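Local coordinates for short afifavidin (Afifella pfennigii, PDB 6HDT), which binds biotin in a strong non-covalent complex as a dimeric member of the avidin family, although its wider role remains obscure, at residues Phe52-Thr57 against Ala79-Asn84; Asp27-Thr32 against Tyr45-Pro50; Phe72-Asp77 against Thr87-Phe92. All blocks are in the same frame, centred on the assembly; numbering follows the deposited sequence. Where two conformers were deposited one is given.

Interaction 1: residues Phe52-Thr57 against Ala79-Asn84; sequences FGCQGT and ATANCN. With BTN (biotin), chain E.
Cys54 and Cys83 are joined here through a disulfide, which is the main link between the two segments. SG of Cys54 lies 2.1 Å from SG of Cys83, and the two CB atoms are turned about the S-S bond by 116°. Both CB atoms point toward the other segment, and with SG anti to the carbonyl carbon, beside the backbone N, on each side the two sulfurs meet. The bridge packs against its surroundings on the way: SG of Cys54 passes 4.2 Å from CB of Ala81, while SG of Cys83 comes within 3.5 Å of the carbonyl carbon of Gly53. At the more exposed end Thr57 and Thr80 meet tip to tip, methyl against methyl, with CG2 to CG2 at 3.9 Å; OG1 of Thr57 is occupied by ND2 of Asn78.

The other end lines the biotin pocket. The Phe52 ring lays one face against the bicyclic head of biotin, whose C4 stands 3.9 Å above the ring plane, over its centre. Gly53 N donates to the carboxylate O12 at 3.1 Å, with a bent N-H...O angle of 140°, and CB of Cys83 lies 3.5 Å from the other carboxylate oxygen, O11. The disulfide thus ties the loop carrying Phe52 and Gly53 to the chain at Cys83, both beside the carboxylate.

In the fold, 52-57 belongs to the loop between strands 40-46 and 58-66, and Cys83 lies near the start of strand 82-96, backbone-bonded to Trp76 of strand 69-77, whose side chain packs against both cysteines.

Interaction 2: residues Asp27-Thr32 against Tyr45-Pro50; sequences DGSTMT and YVNNAP. With BTN (biotin), chain E.
Tyr45 lays one ring face under the backbone O of Thr30, which stands 3.9 Å above the plane and toward the rim. Met31 crosses the same ring obliquely: its CB is 3.5 Å from CD2 of Tyr45, and its extended chain carries SD to the ring edge, 5.0 Å from the centroid, a Met-aromatic contact. With CG of Tyr45 anti to the backbone N (chi1 -159°), the hydroxyl reaches the biotin ureido oxygen, its OH 2.7 Å from O3. Ser29 OG donates to O3 as well, also at 2.7 Å, and in turn accepts the N-H of Asn48 in an almost straight bond of 178°. This backbone N-H occupies an acceptor position of the hydroxyl, in keeping with its donating to biotin.

The segments run antiparallel in the hairpin of strands 30-35 and 40-46, part of the eight-stranded avidin barrel, where Thr30 and Val46 form a hydrogen-bonded pair and Met31 and Tyr45 a non-hydrogen-bonded one. Beyond the strands, ND2 of Asn48 donates to the O of Gly28 at 2.9 Å and joins the two loops. In an Asx turn, Asn47 OD1 takes the N-H of Ala49 from above its carbonyl plane, and also that of biotin N2 at 2.9 Å, while ND2 bonds weakly to Gly53 O.

Interaction 3: residues Phe72-Asp77 against Thr87-Phe92; sequences FTVAWD and TSWTGF. With BTN (biotin), chain E.
Phe72 and Trp89 pack at the apolar centre, their rings near parallel but slid apart, with planes at 20° and little overlap. CE2 of Phe72 comes within 3.3 Å of CE3 of Trp89, and CB of Trp89 sits over the phenyl face in a CH-pi contact. Next along, CG2 of Val74 meets CZ3 of Trp89 at 3.7 Å. The Trp76 indole is sandwiched: CG1 of Val74 covers one face and the biotin tail the other, C9 lying 3.6 Å above the plane. With CG of Trp76 anti to the carbonyl carbon (chi1 -61°) and the ring turned about CB-CG, NE1 faces Thr87, where it donates to OG1 at 3.0 Å, nearly straight (166°) and in the indole plane. That hydroxyl oxygen also lies 3.3 Å from biotin S1. An alanine in place of Trp76 would probably leave the valerate chain without its flat support and Thr87 OG1 without its indole donor.

On the other face of the sheet OG1 of Thr73 and OG of Ser88 stand 2.8 Å apart, and Ser88 and Thr90 make weak or undecided polar contacts with the second subunit. Four backbone hydrogen bonds zip Phe72 to Trp89 and Val74 to Thr87. Strands 69-77 and 82-96 form a hairpin of the barrel, flanked by strand 58-66 beside Phe72 and Val74 and by strand 99-110 beside Thr87, while Trp89 NE1 bonds Asp123 on strand 117-127.

How the interactions relate
Biotin runs through all three contacts. Interaction 3 is buried, joining strand pairing to aromatic packing, interaction 2 is partly buried and mixes strand pairing with polar ligand bonds, and interaction 1 lies at the surface, held covalently. Interactions 1 and 3 share strand 82-96, and both touch the second subunit, which interaction 2 does not. Interactions 2 and 3 meet inside the barrel, with Tyr45 against Trp89 and Met31 SD 3.5 Å from CZ of Phe72. Interactions 1 and 2 meet in the loop after strand 40-46, where Gly56 N approaches Asn47 O. Along the ligand, 27-32 and 45-50 bond the ureido group and 52-57 the carboxylate, with Asn25, Ser85 and Asp123 adding further bonds.

Interaction 1: residues Phe52-Thr57 against Ala79-Asn84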
loop_
_atom_site.group_PDB
_atom_site.type_symbol
_atom_site.label_atom_id
_atom_site.label_comp_id
_atom_site.label_asym_id
_atom_site.label_seq_id
_atom_site.Cartn_x
_atom_site.Cartn_y
_atom_site.Cartn_z
ATOM N N PHE A 52 -14.941 11.593 8.006
ATOM C CA PHE A 52 -14.259 10.375 8.342
ATOM C C PHE A 52 -14.011 10.370 9.854
ATOM O O PHE A 52 -13.956 11.436 10.519
ATOM C CB PHE A 52 -12.907 10.315 7.622
ATOM C CG PHE A 52 -13.015 10.237 6.124
ATOM C CD1 PHE A 52 -13.173 9.018 5.481
ATOM C CD2 PHE A 52 -12.961 11.387 5.361
ATOM C CE1 PHE A 52 -13.270 8.957 4.100
ATOM C CE2 PHE A 52 -13.055 11.338 3.972
ATOM C CZ PHE A 52 -13.200 10.130 3.341
ATOM N N GLY A 53 -13.850 9.165 10.393
ATOM C CA GLY A 53 -13.436 8.990 11.773
ATOM C C GLY A 53 -11.933 8.980 11.949
ATOM O O GLY A 53 -11.177 9.317 11.004
ATOM N N CYS A 54 -11.494 8.602 13.156
ATOM C CA CYS A 54 -10.041 8.471 13.481
ATOM C C CYS A 54 -9.251 9.732 13.137
ATOM O O CYS A 54 -8.186 9.694 12.502
ATOM C CB CYS A 54 -9.452 7.232 12.796
ATOM S SG CYS A 54 -10.156 5.727 13.499
ATOM N N GLN A 55 -9.805 10.850 13.580
ATOM C CA GLN A 55 -9.216 12.162 13.332
ATOM C C GLN A 55 -8.231 12.587 14.419
ATOM O O GLN A 55 -8.418 12.310 15.605
ATOM C CB GLN A 55 -10.303 13.227 13.232
ATOM C CG GLN A 55 -11.042 13.233 11.919
ATOM C CD GLN A 55 -12.498 13.529 12.114
ATOM O OE1 GLN A 55 -13.070 13.244 13.165
ATOM N NE2 GLN A 55 -13.115 14.093 11.098
ATOM N N GLY A 56 -7.176 13.265 13.991
ATOM C CA GLY A 56 -6.316 13.995 14.893
ATOM C C GLY A 56 -5.241 13.283 15.701
ATOM O O GLY A 56 -4.624 13.925 16.544
ATOM N N THR A 57 -5.006 11.993 15.467
ATOM C CA THR A 57 -3.904 11.283 16.137
ATOM C C THR A 57 -3.112 10.462 15.133
ATOM O O THR A 57 -3.658 10.048 14.115
ATOM C CB THR A 57 -4.428 10.346 17.258
ATOM O OG1 THR A 57 -5.158 9.262 16.685
ATOM C CG2 THR A 57 -5.328 11.109 18.206
ATOM N N ALA A 79 -3.925 3.378 19.821
ATOM C CA ALA A 79 -4.358 3.322 21.232
ATOM C C ALA A 79 -5.613 4.182 21.561
ATOM O O ALA A 79 -6.313 3.948 22.561
ATOM C CB ALA A 79 -3.199 3.708 22.133
ATOM N N THR A 80 -5.903 5.139 20.691
ATOM C CA THR A 80 -6.918 6.162 20.875
ATOM C C THR A 80 -8.262 5.773 20.248
ATOM O O THR A 80 -9.301 5.853 20.911
ATOM C CB THR A 80 -6.420 7.487 20.247
ATOM O OG1 THR A 80 -5.289 7.931 21.002
ATOM C CG2 THR A 80 -7.475 8.552 20.291
ATOM N N ALA A 81 -8.230 5.358 18.987
ATOM C CA ALA A 81 -9.443 5.038 18.230
ATOM C C ALA A 81 -9.240 4.044 17.099
ATOM O O ALA A 81 -8.194 3.967 16.476
ATOM C CB ALA A 81 -10.068 6.306 17.668
ATOM N N ASN A 82 -10.329 3.365 16.798
ATOM C CA ASN A 82 -10.393 2.360 15.763
ATOM C C ASN A 82 -11.564 2.691 14.858
ATOM O O ASN A 82 -12.687 2.980 15.324
ATOM C CB ASN A 82 -10.589 0.976 16.383
ATOM C CG ASN A 82 -10.555 -0.156 15.352
ATOM O OD1 ASN A 82 -9.557 -0.853 15.199
ATOM N ND2 ASN A 82 -11.658 -0.360 14.674
ATOM N N CYS A 83 -11.307 2.612 13.560
ATOM C CA CYS A 83 -12.349 2.802 12.552
ATOM C C CYS A 83 -12.637 1.545 11.689
ATOM O O CYS A 83 -13.441 1.604 10.760
ATOM C CB CYS A 83 -11.982 4.017 11.692
ATOM S SG CYS A 83 -12.088 5.538 12.648
ATOM N N ASN A 84 -11.957 0.429 11.970
ATOM C CA ASN A 84 -12.221 -0.855 11.299
ATOM C C ASN A 84 -12.131 -0.737 9.779
ATOM O O ASN A 84 -13.068 -1.009 9.037
ATOM C CB ASN A 84 -13.577 -1.410 11.736
ATOM C CG ASN A 84 -13.779 -2.832 11.290
ATOM O OD1 ASN A 84 -12.823 -3.575 11.140
ATOM N ND2 ASN A 84 -15.038 -3.223 11.083
HETATM C C11 BTN E . -12.098 5.889 8.538
HETATM O O11 BTN E . -12.482 4.736 8.263
HETATM O O12 BTN E . -12.877 6.871 8.516
HETATM C C10 BTN E . -10.631 6.068 8.889
HETATM C C9 BTN E . -10.071 7.416 8.440
HETATM C C8 BTN E . -9.940 7.515 6.918
HETATM C C7 BTN E . -9.476 8.884 6.426
HETATM C C2 BTN E . -9.364 8.869 4.905
HETATM S S1 BTN E . -7.950 7.999 4.253
HETATM C C6 BTN E . -8.170 8.725 2.655
HETATM C C5 BTN E . -8.609 10.154 2.921
HETATM N N1 BTN E . -7.500 11.060 3.032
HETATM C C3 BTN E . -7.325 11.616 4.230
HETATM O O3 BTN E . -6.438 12.445 4.498
HETATM N N2 BTN E . -8.280 11.122 5.061
HETATM C C4 BTN E . -9.208 10.275 4.328
#

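Interaction 2: residues Asp27-Thr32 against Tyr45-Pro50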
loop_
_atom_site.group_PDB
_atom_site.type_symbol
_atom_site.label_atom_id
_atom_site.label_comp_id
_atom_site.label_asym_id
_atom_site.label_seq_id
_atom_site.Cartn_x
_atom_site.Cartn_y
_atom_site.Cartn_z
ATOM N N ASP A 27 -7.001 18.421 2.334
ATOM C CA ASP A 27 -7.897 18.494 3.457
ATOM C C ASP A 27 -7.188 18.736 4.778
ATOM O O ASP A 27 -7.821 18.680 5.821
ATOM C CB ASP A 27 -8.725 17.218 3.553
ATOM C CG ASP A 27 -9.706 17.088 2.405
ATOM O OD1 ASP A 27 -10.462 18.056 2.166
ATOM O OD2 ASP A 27 -9.711 16.032 1.743
ATOM N N GLY A 28 -5.885 19.005 4.736
ATOM C CA GLY A 28 -5.101 19.269 5.948
ATOM C C GLY A 28 -4.651 18.051 6.746
ATOM O O GLY A 28 -4.120 18.203 7.856
ATOM N N SER A 29 -4.857 16.849 6.207
ATOM C CA SER A 29 -4.240 15.662 6.815
ATOM C C SER A 29 -2.728 15.814 6.623
ATOM O O SER A 29 -2.260 16.455 5.657
ATOM C CB SER A 29 -4.783 14.346 6.253
ATOM O OG SER A 29 -6.190 14.278 6.479
ATOM N N THR A 30 -1.989 15.313 7.601
ATOM C CA THR A 30 -0.541 15.382 7.565
ATOM C C THR A 30 0.049 13.985 7.662
ATOM O O THR A 30 -0.546 13.012 8.243
ATOM C CB THR A 30 0.034 16.269 8.698
ATOM O OG1 THR A 30 -0.483 15.858 9.963
ATOM C CG2 THR A 30 -0.332 17.739 8.475
ATOM N N MET A 31 1.242 13.870 7.118
ATOM C CA MET A 31 1.996 12.664 7.318
ATOM C C MET A 31 3.462 12.973 7.292
ATOM O O MET A 31 3.897 13.958 6.671
ATOM C CB MET A 31 1.616 11.629 6.263
ATOM C CG MET A 31 2.028 11.985 4.850
ATOM S SD MET A 31 1.760 10.650 3.664
ATOM C CE MET A 31 2.383 11.538 2.234
ATOM N N THR A 32 4.218 12.091 7.920
ATOM C CA THR A 32 5.650 12.106 7.784
ATOM C C THR A 32 6.096 10.795 7.145
ATOM O O THR A 32 5.627 9.716 7.498
ATOM C CB THR A 32 6.355 12.361 9.139
ATOM O OG1 THR A 32 6.018 13.659 9.637
ATOM C CG2 THR A 32 7.863 12.241 9.003
ATOM N N TYR A 45 0.542 8.913 9.883
ATOM C CA TYR A 45 -0.484 9.661 9.195
ATOM C C TYR A 45 -1.467 10.240 10.164
ATOM O O TYR A 45 -1.962 9.538 11.044
ATOM C CB TYR A 45 -1.220 8.761 8.210
ATOM C CG TYR A 45 -1.941 9.501 7.110
ATOM C CD1 TYR A 45 -3.230 9.980 7.290
ATOM C CD2 TYR A 45 -1.329 9.701 5.872
ATOM C CE1 TYR A 45 -3.901 10.662 6.264
ATOM C CE2 TYR A 45 -1.983 10.372 4.854
ATOM C CZ TYR A 45 -3.280 10.842 5.047
ATOM O OH TYR A 45 -3.952 11.526 4.071
ATOM N N VAL A 46 -1.777 11.515 9.983
ATOM C CA VAL A 46 -2.773 12.165 10.826
ATOM C C VAL A 46 -3.909 12.634 9.963
ATOM O O VAL A 46 -3.764 13.555 9.151
ATOM C CB VAL A 46 -2.217 13.304 11.684
ATOM C CG1 VAL A 46 -3.344 13.936 12.516
ATOM C CG2 VAL A 46 -1.122 12.780 12.599
ATOM N N ASN A 47 -5.049 11.976 10.139
ATOM C CA ASN A 47 -6.244 12.290 9.377
ATOM C C ASN A 47 -6.954 13.513 9.956
ATOM O O ASN A 47 -7.255 13.555 11.150
ATOM C CB ASN A 47 -7.166 11.070 9.312
ATOM C CG ASN A 47 -8.528 11.396 8.765
ATOM O OD1 ASN A 47 -8.647 12.118 7.787
ATOM N ND2 ASN A 47 -9.581 10.848 9.393
ATOM N N ASN A 48 -7.173 14.511 9.104
ATOM C CA ASN A 48 -7.893 15.683 9.542
ATOM C C ASN A 48 -9.110 15.950 8.583
ATOM O O ASN A 48 -9.808 16.949 8.709
ATOM C CB ASN A 48 -6.867 16.847 9.770
ATOM C CG ASN A 48 -5.713 16.475 10.776
ATOM O OD1 ASN A 48 -5.952 15.935 11.865
ATOM N ND2 ASN A 48 -4.458 16.783 10.404
ATOM N N ALA A 49 -9.391 14.996 7.678
ATOM C CA ALA A 49 -10.464 15.159 6.709
ATOM C C ALA A 49 -11.857 15.016 7.329
ATOM O O ALA A 49 -12.122 14.071 8.085
ATOM C CB ALA A 49 -10.318 14.181 5.570
ATOM N N PRO A 50 -12.752 15.957 7.007
ATOM C CA PRO A 50 -14.123 15.870 7.535
ATOM C C PRO A 50 -14.915 14.677 6.970
ATOM O O PRO A 50 -14.666 14.247 5.853
ATOM C CB PRO A 50 -14.762 17.209 7.134
ATOM C CG PRO A 50 -13.776 17.908 6.228
ATOM C CD PRO A 50 -12.544 17.088 6.075
HETATM C C11 BTN E . -12.098 5.889 8.538
HETATM O O11 BTN E . -12.482 4.736 8.263
HETATM O O12 BTN E . -12.877 6.871 8.516
HETATM C C10 BTN E . -10.631 6.068 8.889
HETATM C C9 BTN E . -10.071 7.416 8.440
HETATM C C8 BTN E . -9.940 7.515 6.918
HETATM C C7 BTN E . -9.476 8.884 6.426
HETATM C C2 BTN E . -9.364 8.869 4.905
HETATM S S1 BTN E . -7.950 7.999 4.253
HETATM C C6 BTN E . -8.170 8.725 2.655
HETATM C C5 BTN E . -8.609 10.154 2.921
HETATM N N1 BTN E . -7.500 11.060 3.032
HETATM C C3 BTN E . -7.325 11.616 4.230
HETATM O O3 BTN E . -6.438 12.445 4.498
HETATM N N2 BTN E . -8.280 11.122 5.061
HETATM C C4 BTN E . -9.208 10.275 4.328
#

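Interaction 3: residues Phe72-Asp77 against Thr87-Phe92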
loop_
_atom_site.group_PDB
_atom_site.type_symbol
_atom_site.label_atom_id
_atom_site.label_comp_id
_atom_site.label_asym_id
_atom_site.label_seq_id
_atom_site.Cartn_x
_atom_site.Cartn_y
_atom_site.Cartn_z
ATOM N N PHE A 72 1.634 3.354 -0.048
ATOM C CA PHE A 72 1.658 3.139 1.385
ATOM C C PHE A 72 0.278 2.902 1.945
ATOM O O PHE A 72 -0.730 3.325 1.389
ATOM C CB PHE A 72 2.341 4.274 2.147
ATOM C CG PHE A 72 1.775 5.643 1.862
ATOM C CD1 PHE A 72 2.290 6.434 0.845
ATOM C CD2 PHE A 72 0.773 6.165 2.649
ATOM C CE1 PHE A 72 1.771 7.688 0.599
ATOM C CE2 PHE A 72 0.237 7.415 2.405
ATOM C CZ PHE A 72 0.756 8.198 1.373
ATOM N N THR A 73 0.268 2.180 3.059
ATOM C CA THR A 73 -0.978 1.761 3.695
ATOM C C THR A 73 -1.052 2.222 5.138
ATOM O O THR A 73 -0.036 2.254 5.812
ATOM C CB THR A 73 -1.103 0.240 3.632
ATOM O OG1 THR A 73 -1.139 -0.154 2.270
ATOM C CG2 THR A 73 -2.359 -0.271 4.328
ATOM N N VAL A 74 -2.256 2.570 5.595
ATOM C CA VAL A 74 -2.539 2.887 6.996
ATOM C C VAL A 74 -3.753 2.036 7.434
ATOM O O VAL A 74 -4.830 2.072 6.824
ATOM C CB VAL A 74 -2.888 4.366 7.200
ATOM C CG1 VAL A 74 -3.429 4.612 8.608
ATOM C CG2 VAL A 74 -1.701 5.253 6.903
ATOM N N ALA A 75 -3.547 1.273 8.489
ATOM C CA ALA A 75 -4.640 0.558 9.138
ATOM C C ALA A 75 -5.188 1.430 10.287
ATOM O O ALA A 75 -4.413 1.866 11.158
ATOM C CB ALA A 75 -4.109 -0.749 9.667
ATOM N N TRP A 76 -6.500 1.694 10.306
ATOM C CA TRP A 76 -7.049 2.703 11.222
ATOM C C TRP A 76 -7.323 2.120 12.607
ATOM O O TRP A 76 -8.465 2.043 13.039
ATOM C CB TRP A 76 -8.268 3.392 10.598
ATOM C CG TRP A 76 -7.871 4.098 9.329
ATOM C CD1 TRP A 76 -8.079 3.682 8.064
ATOM C CD2 TRP A 76 -7.131 5.325 9.237
ATOM N NE1 TRP A 76 -7.496 4.588 7.141
ATOM C CE2 TRP A 76 -6.946 5.611 7.857
ATOM C CE3 TRP A 76 -6.673 6.248 10.186
ATOM C CZ2 TRP A 76 -6.269 6.743 7.422
ATOM C CZ3 TRP A 76 -5.983 7.360 9.739
ATOM C CH2 TRP A 76 -5.826 7.607 8.377
ATOM N N ASP A 77 -6.242 1.729 13.293
ATOM C CA ASP A 77 -6.286 1.363 14.690
ATOM C C ASP A 77 -5.027 1.880 15.388
ATOM O O ASP A 77 -3.920 1.785 14.862
ATOM C CB ASP A 77 -6.407 -0.141 14.848
ATOM C CG ASP A 77 -6.470 -0.560 16.302
ATOM O OD1 ASP A 77 -7.503 -0.277 16.966
ATOM O OD2 ASP A 77 -5.482 -1.155 16.786
ATOM N N THR A 87 -6.646 2.071 4.546
ATOM C CA THR A 87 -6.444 2.837 3.275
ATOM C C THR A 87 -5.064 2.561 2.679
ATOM O O THR A 87 -4.083 2.395 3.391
ATOM C CB THR A 87 -6.566 4.359 3.543
ATOM O OG1 THR A 87 -7.797 4.660 4.199
ATOM C CG2 THR A 87 -6.456 5.214 2.297
ATOM N N SER A 88 -4.987 2.525 1.345
ATOM C CA SER A 88 -3.695 2.583 0.662
ATOM C C SER A 88 -3.706 3.729 -0.315
ATOM O O SER A 88 -4.660 3.937 -1.013
ATOM C CB SER A 88 -3.362 1.293 -0.070
ATOM O OG SER A 88 -3.482 0.123 0.807
ATOM N N TRP A 89 -2.566 4.408 -0.411
ATOM C CA TRP A 89 -2.394 5.466 -1.368
ATOM C C TRP A 89 -1.339 5.014 -2.349
ATOM O O TRP A 89 -0.402 4.323 -1.963
ATOM C CB TRP A 89 -1.852 6.714 -0.678
ATOM C CG TRP A 89 -2.761 7.486 0.195
ATOM C CD1 TRP A 89 -3.374 8.664 -0.097
ATOM C CD2 TRP A 89 -3.110 7.172 1.538
ATOM N NE1 TRP A 89 -4.103 9.095 0.972
ATOM C CE2 TRP A 89 -3.958 8.197 1.996
ATOM C CE3 TRP A 89 -2.780 6.124 2.407
ATOM C CZ2 TRP A 89 -4.467 8.219 3.285
ATOM C CZ3 TRP A 89 -3.316 6.140 3.698
ATOM C CH2 TRP A 89 -4.143 7.164 4.117
ATOM N N THR A 90 -1.425 5.475 -3.599
ATOM C CA THR A 90 -0.381 5.182 -4.576
ATOM C C THR A 90 -0.234 6.380 -5.483
ATOM O O THR A 90 -1.210 6.994 -5.841
ATOM C CB THR A 90 -0.692 3.922 -5.411
ATOM O OG1 THR A 90 -1.294 2.909 -4.573
ATOM C CG2 THR A 90 0.582 3.372 -6.094
ATOM N N GLY A 91 0.993 6.735 -5.813
ATOM C CA GLY A 91 1.169 7.974 -6.566
ATOM C C GLY A 91 2.602 8.248 -6.912
ATOM O O GLY A 91 3.461 7.399 -6.842
ATOM N N PHE A 92 2.805 9.496 -7.332
ATOM C CA PHE A 92 4.067 9.958 -7.872
ATOM C C PHE A 92 4.377 11.390 -7.443
ATOM O O PHE A 92 3.473 12.241 -7.289
ATOM C CB PHE A 92 4.074 9.867 -9.384
ATOM C CG PHE A 92 3.025 10.686 -10.068
ATOM C CD1 PHE A 92 1.760 10.146 -10.320
ATOM C CD2 PHE A 92 3.297 11.987 -10.506
ATOM C CE1 PHE A 92 0.794 10.897 -10.961
ATOM C CE2 PHE A 92 2.319 12.739 -11.163
ATOM C CZ PHE A 92 1.076 12.195 -11.392
HETATM C C11 BTN E . -12.098 5.889 8.538
HETATM O O11 BTN E . -12.482 4.736 8.263
HETATM O O12 BTN E . -12.877 6.871 8.516
HETATM C C10 BTN E . -10.631 6.068 8.889
HETATM C C9 BTN E . -10.071 7.416 8.440
HETATM C C8 BTN E . -9.940 7.515 6.918
HETATM C C7 BTN E . -9.476 8.884 6.426
HETATM C C2 BTN E . -9.364 8.869 4.905
HETATM S S1 BTN E . -7.950 7.999 4.253
HETATM C C6 BTN E . -8.170 8.725 2.655
HETATM C C5 BTN E . -8.609 10.154 2.921
HETATM N N1 BTN E . -7.500 11.060 3.032
HETATM C C3 BTN E . -7.325 11.616 4.230
HETATM O O3 BTN E . -6.438 12.445 4.498
HETATM N N2 BTN E . -8.280 11.122 5.061
HETATM C C4 BTN E . -9.208 10.275 4.328
#